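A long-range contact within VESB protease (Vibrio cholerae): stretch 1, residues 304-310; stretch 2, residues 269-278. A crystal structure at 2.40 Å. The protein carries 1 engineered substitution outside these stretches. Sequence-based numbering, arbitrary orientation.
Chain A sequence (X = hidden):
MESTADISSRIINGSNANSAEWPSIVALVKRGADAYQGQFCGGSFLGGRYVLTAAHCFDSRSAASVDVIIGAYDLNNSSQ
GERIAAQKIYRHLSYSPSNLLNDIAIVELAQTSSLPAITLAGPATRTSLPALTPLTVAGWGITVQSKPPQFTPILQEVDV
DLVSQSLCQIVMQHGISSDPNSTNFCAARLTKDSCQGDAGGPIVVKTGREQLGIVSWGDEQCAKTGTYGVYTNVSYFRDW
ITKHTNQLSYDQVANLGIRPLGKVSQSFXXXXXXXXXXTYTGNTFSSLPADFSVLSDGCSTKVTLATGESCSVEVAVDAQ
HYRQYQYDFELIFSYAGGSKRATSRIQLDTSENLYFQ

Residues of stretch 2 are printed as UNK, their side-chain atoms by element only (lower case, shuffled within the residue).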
ATOM      1  N   THR A 304       2.417 -28.510  -3.407  1.00 85.17           N
ATOM      2  CA  THR A 304       1.428 -28.180  -2.368  1.00 85.27           C
ATOM      3  C   THR A 304       2.084 -27.514  -1.156  1.00 82.36           C
ATOM      4  O   THR A 304       3.174 -27.902  -0.728  1.00 83.92           O
ATOM      5  CB  THR A 304       0.621 -29.443  -1.956  1.00 91.35           C
ATOM      6  OG1 THR A 304      -0.575 -29.504  -2.744  1.00 91.28           O
ATOM      7  CG2 THR A 304       0.219 -29.437  -0.467  1.00 93.47           C
ATOM      8  N   LEU A 305       1.388 -26.517  -0.615  1.00 79.69           N
ATOM      9  CA  LEU A 305       1.877 -25.682   0.489  1.00 77.18           C
ATOM     10  C   LEU A 305       0.866 -25.657   1.613  1.00 76.06           C
ATOM     11  O   LEU A 305      -0.188 -25.050   1.491  1.00 73.02           O
ATOM     12  CB  LEU A 305       2.106 -24.239   0.029  1.00 73.59           C
ATOM     13  CG  LEU A 305       3.256 -23.976  -0.943  1.00 72.78           C
ATOM     14  CD1 LEU A 305       3.461 -22.478  -1.120  1.00 69.06           C
ATOM     15  CD2 LEU A 305       4.537 -24.637  -0.448  1.00 76.55           C
ATOM     16  N   ALA A 306       1.200 -26.336   2.700  1.00 78.18           N
ATOM     17  CA  ALA A 306       0.348 -26.372   3.873  1.00 79.57           C
ATOM     18  C   ALA A 306       0.522 -25.044   4.605  1.00 75.43           C
ATOM     19  O   ALA A 306       1.261 -24.179   4.152  1.00 71.97           O
ATOM     20  CB  ALA A 306       0.734 -27.552   4.759  1.00 84.54           C
ATOM     21  N   THR A 307      -0.162 -24.878   5.727  1.00 78.50           N
ATOM     22  CA  THR A 307      -0.065 -23.641   6.504  1.00 76.72           C
ATOM     23  C   THR A 307       1.372 -23.459   7.010  1.00 77.61           C
ATOM     24  O   THR A 307       1.914 -24.332   7.679  1.00 81.88           O
ATOM     25  CB  THR A 307      -1.053 -23.667   7.690  1.00 78.47           C
ATOM     26  OG1 THR A 307      -2.368 -23.975   7.208  1.00 77.85           O
ATOM     27  CG2 THR A 307      -1.065 -22.357   8.417  1.00 76.89           C
ATOM     28  N   GLY A 308       1.991 -22.340   6.665  1.00 74.83           N
ATOM     29  CA  GLY A 308       3.345 -22.035   7.120  1.00 76.37           C
ATOM     30  C   GLY A 308       4.441 -22.550   6.191  1.00 76.62           C
ATOM     31  O   GLY A 308       5.630 -22.320   6.446  1.00 76.78           O
ATOM     32  N   GLU A 309       4.052 -23.226   5.108  1.00 75.62           N
ATOM     33  CA  GLU A 309       5.024 -23.760   4.167  1.00 76.48           C
ATOM     34  C   GLU A 309       5.408 -22.741   3.076  1.00 72.72           C
ATOM     35  O   GLU A 309       4.589 -21.966   2.595  1.00 67.54           O
ATOM     36  CB  GLU A 309       4.534 -25.077   3.554  1.00 78.78           C
ATOM     37  CG  GLU A 309       4.889 -26.327   4.351  1.00 84.60           C
ATOM     38  CD  GLU A 309       4.834 -27.606   3.505  1.00 87.64           C
ATOM     39  OE1 GLU A 309       5.773 -28.432   3.591  1.00 91.34           O
ATOM     40  OE2 GLU A 309       3.860 -27.785   2.740  1.00 86.73           O
ATOM     41  N   SER A 310       6.689 -22.778   2.714  1.00 74.81           N
ATOM     42  CA  SER A 310       7.299 -21.873   1.752  1.00 72.75           C
ATOM     43  C   SER A 310       7.838 -22.657   0.576  1.00 74.58           C
ATOM     44  O   SER A 310       8.242 -23.803   0.714  1.00 76.80           O
ATOM     45  CB  SER A 310       8.495 -21.169   2.390  1.00 74.00           C
ATOM     46  OG  SER A 310       8.083 -20.147   3.261  1.00 73.76           O
ATOM     47  N   UNK A 269      10.586 -15.827  -2.438  1.00 55.76           N
ATOM     48  CA  UNK A 269       9.909 -16.800  -1.587  1.00 57.95           C
ATOM     49  C   UNK A 269       8.430 -16.502  -1.419  1.00 56.81           C
ATOM     50  O   UNK A 269       8.023 -15.344  -1.268  1.00 57.76           O
ATOM     51  c   UNK A 269       9.927 -17.967   0.647  1.00 61.34           C
ATOM     52  o   UNK A 269      11.956 -17.327  -0.467  1.00 64.76           O
ATOM     53  c   UNK A 269      10.603 -16.927  -0.233  1.00 60.14           C
ATOM     54  N   UNK A 270       7.649 -17.581  -1.467  1.00 59.17           N
ATOM     55  CA  UNK A 270       6.182 -17.589  -1.455  1.00 58.93           C
ATOM     56  C   UNK A 270       5.751 -18.476  -0.290  1.00 61.54           C
ATOM     57  O   UNK A 270       6.199 -19.622  -0.180  1.00 68.03           O
ATOM     58  c   UNK A 270       5.651 -18.120  -2.800  1.00 58.92           C
ATOM     59  c   UNK A 270       7.169 -15.612  -5.940  1.00 55.82           C
ATOM     60  c   UNK A 270       7.891 -16.718  -5.542  1.00 57.41           C
ATOM     61  c   UNK A 270       6.157 -17.268  -3.939  1.00 57.98           C
ATOM     62  o   UNK A 270       7.674 -14.782  -6.918  1.00 55.82           O
ATOM     63  c   UNK A 270       5.943 -15.330  -5.356  1.00 54.08           C
ATOM     64  c   UNK A 270       5.453 -16.145  -4.352  1.00 54.54           C
ATOM     65  c   UNK A 270       7.387 -17.536  -4.542  1.00 58.56           C
ATOM     66  N   UNK A 271       4.905 -17.940   0.584  1.00 59.85           N
ATOM     67  CA  UNK A 271       4.524 -18.607   1.821  1.00 61.46           C
ATOM     68  C   UNK A 271       3.014 -18.542   2.051  1.00 61.34           C
ATOM     69  O   UNK A 271       2.411 -17.463   1.976  1.00 60.47           O
ATOM     70  c   UNK A 271       5.203 -17.919   3.002  1.00 61.93           C
ATOM     71  o   UNK A 271       6.591 -17.757   2.712  1.00 63.49           O
ATOM     72  c   UNK A 271       5.035 -18.731   4.267  1.00 65.02           C
ATOM     73  N   UNK A 272       2.410 -19.685   2.351  1.00 62.99           N
ATOM     74  CA  UNK A 272       0.984 -19.753   2.621  1.00 64.13           C
ATOM     75  C   UNK A 272       0.696 -19.499   4.093  1.00 66.63           C
ATOM     76  O   UNK A 272       0.995 -20.353   4.933  1.00 70.74           O
ATOM     77  c   UNK A 272       0.452 -21.122   2.253  1.00 67.83           C
ATOM     78  n   UNK A 272      -1.430 -22.512   2.869  1.00 73.37           N
ATOM     79  c   UNK A 272      -1.022 -21.283   2.545  1.00 69.48           C
ATOM     80  o   UNK A 272      -1.792 -20.330   2.452  1.00 69.33           O
ATOM     81  N   UNK A 273       0.103 -18.342   4.394  1.00 63.55           N
ATOM     82  CA  UNK A 273      -0.333 -18.041   5.739  1.00 66.35           C
ATOM     83  C   UNK A 273      -1.791 -18.442   5.990  1.00 69.58           C
ATOM     84  O   UNK A 273      -2.283 -18.238   7.100  1.00 70.81           O
ATOM     85  c   UNK A 273      -0.153 -16.548   6.035  1.00 64.67           C
ATOM     86  c   UNK A 273       1.268 -15.999   5.878  1.00 63.26           C
ATOM     87  c   UNK A 273       2.230 -16.733   6.787  1.00 66.07           C
ATOM     88  c   UNK A 273       1.319 -14.514   6.159  1.00 62.09           C
ATOM     89  N   UNK A 274      -2.475 -18.993   4.981  1.00 70.87           N
ATOM     90  CA  UNK A 274      -3.882 -19.397   5.120  1.00 76.18           C
ATOM     91  C   UNK A 274      -3.986 -20.785   5.765  1.00 81.06           C
ATOM     92  O   UNK A 274      -3.066 -21.599   5.650  1.00 82.42           O
ATOM     93  o   UNK A 274      -6.797 -19.495   4.835  1.00 90.10           O
ATOM     94  o   UNK A 274      -6.669 -18.432   2.923  1.00 80.34           O
ATOM     95  c   UNK A 274      -4.596 -19.384   3.751  1.00 78.01           C
ATOM     96  c   UNK A 274      -6.126 -19.081   3.851  1.00 83.20           C
ATOM     97  N   UNK A 275      -5.106 -21.051   6.437  1.00 84.32           N
ATOM     98  CA  UNK A 275      -5.314 -22.326   7.140  1.00 88.16           C
ATOM     99  C   UNK A 275      -5.509 -23.492   6.158  1.00 89.30           C
ATOM    100  O   UNK A 275      -5.150 -24.647   6.461  1.00 90.68           O
ATOM    101  c   UNK A 275      -6.491 -22.220   8.109  1.00 90.70           C
ATOM    102  N   UNK A 276      -6.062 -23.186   4.981  1.00 86.92           N
ATOM    103  CA  UNK A 276      -6.203 -24.194   3.927  1.00 87.87           C
ATOM    104  C   UNK A 276      -5.005 -24.278   3.011  1.00 83.47           C
ATOM    105  O   UNK A 276      -4.353 -23.284   2.736  1.00 78.62           O
ATOM    106  c   UNK A 276      -7.444 -23.923   3.094  1.00 89.48           C
ATOM    107  n   UNK A 276      -9.696 -23.564   3.877  1.00 92.78           N
ATOM    108  c   UNK A 276      -8.696 -24.431   3.762  1.00 93.61           C
ATOM    109  o   UNK A 276      -8.760 -25.595   4.188  1.00 96.27           O
ATOM    110  N   UNK A 277      -4.741 -25.477   2.520  1.00 85.11           N
ATOM    111  CA  UNK A 277      -3.580 -25.718   1.681  1.00 83.03           C
ATOM    112  C   UNK A 277      -3.672 -25.006   0.326  1.00 79.20           C
ATOM    113  O   UNK A 277      -4.753 -24.815  -0.226  1.00 78.19           O
ATOM    114  c   UNK A 277      -3.402 -27.215   1.468  1.00 88.00           C
ATOM    115  N   UNK A 278      -2.506 -24.658  -0.204  1.00 77.11           N
ATOM    116  CA  UNK A 278      -2.364 -24.009  -1.503  1.00 75.68           C
ATOM    117  C   UNK A 278      -1.748 -25.005  -2.474  1.00 78.23           C
ATOM    118  O   UNK A 278      -0.868 -25.763  -2.076  1.00 81.92           O
ATOM    119  c   UNK A 278      -1.408 -22.839  -1.355  1.00 73.01           C
ATOM    120  c   UNK A 278      -1.896 -21.465  -1.764  1.00 70.02           C
ATOM    121  c   UNK A 278      -0.721 -20.510  -1.686  1.00 66.50           C
ATOM    122  c   UNK A 278      -3.041 -21.033  -0.866  1.00 70.84           C
TER

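Position 269 has three side-chain atoms, one carbon carrying an oxygen and a carbon. The branch carbon lies 3.9 Å from OG of Ser 310. A beta-branched side chain with one hydroxyl is threonine, and Thr 269 suits the extended strand it occupies.

At position 270 one carbon leads to a ring of six carbons bearing an oxygen, which defines Tyr 270. Its phenol end leads away from stretch 1 and is hydrogen-bonded elsewhere in the structure. What it offers here is backbone: its O lies 3.2 Å from CA of Ser 310 in a CA-H...O contact.

Position 271 repeats the pattern of one carbon carrying an oxygen and a carbon, so it is Thr 271. It pairs with Ser 310 at a non-hydrogen-bonded antiparallel site, where the CA atoms come within 4.3 Å and both side chains share a face of the sheet. There OG1 of Thr 271 and OG of Ser 310 form a 2.9 Å hydrogen bond, in place of the backbone bonds such a site lacks.

Position 272 has two carbons, the second carrying one oxygen and one nitrogen, and points toward stretch 1. This is an amide one carbon from the backbone: Asn 272. Its ND2 makes weak hydrogen bonds to O of Leu 305 (3.1 Å) and O of Ala 306 (3.4 Å). Its backbone is busy too, N donating to O of Glu 309 (3.2 Å) and O accepting from N of Gly 308 (2.8 Å).

Four carbons forked at the second mark position 273 as Leu 273, with its side chain directed away. Position 274 has two carbons, the second carrying two oxygens: a carboxylate, Asp 274. Its N donates to OD1 of Asn 272 (2.9 Å), while its O accepts a hydrogen bond from OG1 of Thr 307 (2.9 Å).

A single carbon at position 275 gives Ala 275, directed away from stretch 1. At position 276, two carbons with one oxygen and one nitrogen on the second give Asn 276. Its side chain also points away, but its O accepts from ND2 of Asn 272 (3.0 Å), so the buried amide braces its own loop as well as stretch 1.

Position 277 again has one carbon, Ala 277; its CA approaches O of Leu 305 at 3.5 Å. Position 278 has four carbons forked at the second, Leu 278. Its CB packs 4.0 Å from CB of Leu 305, and the two backbones exchange hydrogen bonds: N of Leu 278 to O of Leu 305 (2.9 Å), and N of Leu 305 to O of Leu 278 (2.8 Å).

The contact therefore works as two short antiparallel ladders, with a register shift of two absorbed by loops. Stretch 1 crosses the gap in a type II turn from Ala 306 to Glu 309, where Gly 308 adopts backbone angles that call for glycine. Asn 272 links both sides of the gap, its backbone holding the turn and its amide reaching Leu 305.

Stretch 2, residues 269-278: TYTNLDANAL
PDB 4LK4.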